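Local coordinates for cytochrome c (PDB 3CP5), which carries one covalently attached heme c, its iron held by two axial protein ligands, and probably serves in electron transfer, at residues Gln39-Asn42 with Thr43-Ala47. Sequence-based numbering, arbitrary orientation. Where two conformers were deposited one is given.
With HEC (heme c), chain C.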
ATOM      1  N   GLN A  39       7.861  -1.774  11.436  1.00  9.38           N
ATOM      2  CA  GLN A  39       7.452  -0.977  12.584  1.00 10.09           C
ATOM      3  C   GLN A  39       6.316  -0.056  12.184  1.00  8.96           C
ATOM      4  O   GLN A  39       5.337   0.089  12.924  1.00  9.48           O
ATOM      5  CB  GLN A  39       8.624  -0.173  13.120  1.00 12.58           C
ATOM      6  CG  GLN A  39       9.759  -1.036  13.643  1.00 22.23           C
ATOM      7  CD  GLN A  39      10.975  -0.168  13.958  1.00 31.25           C
ATOM      8  OE1 GLN A  39      11.094   0.989  13.528  1.00 36.35           O
ATOM      9  NE2 GLN A  39      11.867  -0.751  14.734  1.00 48.16           N
ATOM     10  N   LEU A  40       6.424   0.590  11.051  1.00  8.44           N
ATOM     11  CA  LEU A  40       5.385   1.538  10.643  1.00  8.82           C
ATOM     12  C   LEU A  40       4.092   0.823  10.266  1.00  7.69           C
ATOM     13  O   LEU A  40       3.017   1.309  10.574  1.00  9.12           O
ATOM     14  CB  LEU A  40       5.896   2.298   9.410  1.00  8.21           C
ATOM     15  CG  LEU A  40       6.901   3.391   9.672  1.00  8.23           C
ATOM     16  CD1 LEU A  40       7.588   3.808   8.374  1.00 10.51           C
ATOM     17  CD2 LEU A  40       6.338   4.587  10.421  1.00 15.02           C
ATOM     18  N   PHE A  41       4.175  -0.388   9.738  1.00  7.97           N
ATOM     19  CA  PHE A  41       2.997  -1.164   9.411  1.00  7.63           C
ATOM     20  C   PHE A  41       2.243  -1.540  10.696  1.00  8.36           C
ATOM     21  O   PHE A  41       1.026  -1.448  10.762  1.00  8.59           O
ATOM     22  CB  PHE A  41       3.395  -2.396   8.602  1.00  8.13           C
ATOM     23  CG  PHE A  41       2.241  -3.223   8.068  1.00  7.98           C
ATOM     24  CD1 PHE A  41       1.707  -3.005   6.815  1.00 10.08           C
ATOM     25  CD2 PHE A  41       1.702  -4.246   8.848  1.00 10.65           C
ATOM     26  CE1 PHE A  41       0.677  -3.739   6.307  1.00  9.41           C
ATOM     27  CE2 PHE A  41       0.652  -4.959   8.357  1.00 11.51           C
ATOM     28  CZ  PHE A  41       0.124  -4.724   7.113  1.00 11.33           C
ATOM     29  N   ASN A  42       2.999  -1.959  11.705  0.50  8.21           N
ATOM     30  CA  ASN A  42       2.394  -2.231  13.004  0.50  9.00           C
ATOM     31  C   ASN A  42       1.641  -1.028  13.548  0.50  8.75           C
ATOM     32  O   ASN A  42       0.532  -1.132  14.073  0.50  9.85           O
ATOM     33  CB  ASN A  42       3.481  -2.670  14.003  0.50  8.54           C
ATOM     34  CG  ASN A  42       2.790  -2.924  15.341  0.50 10.41           C
ATOM     35  OD1 ASN A  42       2.763  -2.063  16.207  0.50 18.52           O
ATOM     36  ND2 ASN A  42       2.198  -4.083  15.517  0.50 14.92           N
ATOM     37  N   THR A  43       2.263   0.140  13.413  1.00  8.72           N
ATOM     38  CA  THR A  43       1.715   1.382  13.949  1.00  9.80           C
ATOM     39  C   THR A  43       0.473   1.876  13.213  1.00  8.24           C
ATOM     40  O   THR A  43      -0.533   2.302  13.798  1.00 11.03           O
ATOM     41  CB  THR A  43       2.815   2.499  13.848  1.00  9.49           C
ATOM     42  OG1 THR A  43       3.922   2.140  14.685  1.00 13.71           O
ATOM     43  CG2 THR A  43       2.303   3.833  14.300  1.00 11.25           C
ATOM     44  N   TYR A  44       0.516   1.835  11.872  1.00  8.22           N
ATOM     45  CA  TYR A  44      -0.488   2.447  11.021  1.00  7.79           C
ATOM     46  C   TYR A  44      -1.486   1.479  10.391  1.00  7.73           C
ATOM     47  O   TYR A  44      -2.575   1.942  10.001  1.00  9.80           O
ATOM     48  CB  TYR A  44       0.158   3.260   9.903  1.00  9.52           C
ATOM     49  CG  TYR A  44       0.803   4.578  10.241  1.00  8.82           C
ATOM     50  CD1 TYR A  44       2.107   4.710  10.669  1.00  8.93           C
ATOM     51  CD2 TYR A  44       0.077   5.765  10.129  1.00  9.46           C
ATOM     52  CE1 TYR A  44       2.661   5.936  10.974  1.00  8.37           C
ATOM     53  CE2 TYR A  44       0.630   6.997  10.416  1.00  8.90           C
ATOM     54  CZ  TYR A  44       1.933   7.091  10.851  1.00  8.04           C
ATOM     55  OH  TYR A  44       2.522   8.303  11.135  1.00  8.47           O
ATOM     56  N   CYS A  45      -1.129   0.214  10.207  1.00  7.63           N
ATOM     57  CA  CYS A  45      -1.872  -0.625   9.281  1.00  7.94           C
ATOM     58  C   CYS A  45      -2.470  -1.876   9.918  1.00  7.46           C
ATOM     59  O   CYS A  45      -3.557  -2.331   9.454  1.00  8.28           O
ATOM     60  CB  CYS A  45      -0.964  -1.076   8.118  1.00  7.87           C
ATOM     61  SG  CYS A  45       0.133   0.174   7.411  1.00  8.15           S
ATOM     62  N   THR A  46      -1.876  -2.454  10.938  1.00  8.39           N
ATOM     63  CA  THR A  46      -2.290  -3.661  11.597  1.00  9.63           C
ATOM     64  C   THR A  46      -3.652  -3.543  12.261  1.00 11.11           C
ATOM     65  O   THR A  46      -4.354  -4.485  12.549  1.00 13.68           O
ATOM     66  CB  THR A  46      -1.202  -4.144  12.593  1.00 14.06           C
ATOM     67  OG1 THR A  46      -0.155  -4.727  11.796  0.71 25.52           O
ATOM     68  CG2 THR A  46      -1.730  -5.169  13.559  0.71 18.52           C
ATOM     69  N   ALA A  47      -4.120  -2.344  12.550  1.00 10.58           N
ATOM     70  CA  ALA A  47      -5.444  -2.169  13.111  1.00 12.13           C
ATOM     71  C   ALA A  47      -6.510  -2.709  12.158  1.00 11.98           C
ATOM     72  O   ALA A  47      -7.583  -3.080  12.599  1.00 21.55           O
ATOM     73  CB  ALA A  47      -5.688  -0.691  13.376  1.00 14.76           C
TER
HETATM   74 FE   HEC C 202      -5.728  -0.212   3.892  1.00  7.67          FE
HETATM   75  CHA HEC C 202      -7.338  -1.267   1.067  1.00  7.63           C
HETATM   76  CHB HEC C 202      -2.711  -0.657   2.371  1.00  6.66           C
HETATM   77  CHC HEC C 202      -4.183   1.180   6.621  1.00  7.17           C
HETATM   78  CHD HEC C 202      -8.650  -0.317   5.599  1.00  8.14           C
HETATM   79  NA  HEC C 202      -5.156  -0.855   2.102  1.00  8.23           N
HETATM   80  C1A HEC C 202      -5.954  -1.205   1.010  1.00  7.66           C
HETATM   81  C2A HEC C 202      -5.113  -1.443  -0.138  1.00  7.06           C
HETATM   82  C3A HEC C 202      -3.831  -1.305   0.229  1.00  6.76           C
HETATM   83  C4A HEC C 202      -3.865  -0.906   1.629  1.00  6.59           C
HETATM   84  CMA HEC C 202      -2.557  -1.496  -0.624  1.00  8.64           C
HETATM   85  CAA HEC C 202      -5.575  -1.970  -1.518  1.00  8.18           C
HETATM   86  CBA HEC C 202      -5.536  -3.496  -1.624  1.00  7.98           C
HETATM   87  CGA HEC C 202      -5.761  -4.005  -3.028  1.00  9.63           C
HETATM   88  O1A HEC C 202      -5.992  -5.251  -3.167  1.00 10.99           O
HETATM   89  O2A HEC C 202      -5.656  -3.203  -3.995  1.00  9.59           O
HETATM   90  NB  HEC C 202      -3.838   0.139   4.439  1.00  7.32           N
HETATM   91  C1B HEC C 202      -2.727  -0.241   3.711  1.00  7.10           C
HETATM   92  C2B HEC C 202      -1.540   0.122   4.439  1.00  7.86           C
HETATM   93  C3B HEC C 202      -1.914   0.719   5.607  1.00  6.72           C
HETATM   94  C4B HEC C 202      -3.363   0.724   5.595  1.00  6.32           C
HETATM   95  CMB HEC C 202      -0.115  -0.181   3.914  1.00  9.84           C
HETATM   96  CAB HEC C 202      -1.020   1.428   6.644  1.00  7.94           C
HETATM   97  CBB HEC C 202      -0.233   2.475   6.112  1.00  9.00           C
HETATM   98  NC  HEC C 202      -6.311   0.390   5.705  1.00  7.11           N
HETATM   99  C1C HEC C 202      -5.549   0.982   6.711  1.00  7.58           C
HETATM  100  C2C HEC C 202      -6.364   1.257   7.877  1.00  9.35           C
HETATM  101  C3C HEC C 202      -7.611   0.841   7.610  1.00  9.05           C
HETATM  102  C4C HEC C 202      -7.573   0.250   6.292  1.00  8.40           C
HETATM  103  CMC HEC C 202      -5.765   1.694   9.208  1.00  9.16           C
HETATM  104  CAC HEC C 202      -8.814   0.679   8.588  1.00  9.45           C
HETATM  105  CBC HEC C 202      -9.202   1.899   9.207  1.00 12.15           C
HETATM  106  ND  HEC C 202      -7.607  -0.685   3.404  1.00  8.27           N
HETATM  107  C1D HEC C 202      -8.691  -0.684   4.274  1.00  8.63           C
HETATM  108  C2D HEC C 202      -9.885  -1.130   3.553  1.00  7.92           C
HETATM  109  C3D HEC C 202      -9.525  -1.281   2.273  1.00  7.84           C
HETATM  110  C4D HEC C 202      -8.091  -1.084   2.206  1.00  8.59           C
HETATM  111  CMD HEC C 202     -11.264  -1.224   4.262  1.00  9.36           C
HETATM  112  CAD HEC C 202     -10.393  -1.603   1.042  1.00  9.08           C
HETATM  113  CBD HEC C 202     -10.822  -0.286   0.350  1.00  9.79           C
HETATM  114  CGD HEC C 202     -11.671   0.527   1.300  1.00  9.60           C
HETATM  115  O1D HEC C 202     -11.271   1.671   1.661  1.00 10.88           O
HETATM  116  O2D HEC C 202     -12.759  -0.046   1.688  1.00 11.49           O
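The carbonyl oxygen F41 O is gripped by two backbone amides at the end of helix 31-44: C45 N reaches it at 2.8 Å and T46 N at 3.1 Å, from opposite faces of the carbonyl plane. Two residues earlier, Q39 O likewise takes two bonds, from T43 N and the hydroxyl T43 OG1, each at 3.1 Å and from opposite faces of its plane. The F41 side chain has CG anti to the backbone N (chi1 -174°), which carries the ring along the helix to C45. C45 CB sits over one face of the ring, 3.6 Å from its centroid, in a CH-pi contact. C45 SG lies obliquely, 4.3 Å from the same centroid, a sulfur-aromatic contact. The same sulfur forms the thioether to HEC CAB (1.9 Å), the first of two in a cytochrome c CXXCH motif completed by C48 and the axial ligand H49. An alanine at F41 would probably leave C45 without its aromatic partner and open a gap beside the thioether. The L40 and Y44 side chains lie side by side, pointing the same way, with L40 CD2 4.0 Å from Y44 CE1. Y44 OH is hydrogen-bonded to Q109 NE2. Through L40 on A112 and I113, and F41 on Y116 and L117, helix 31-44 packs against helix 107-123.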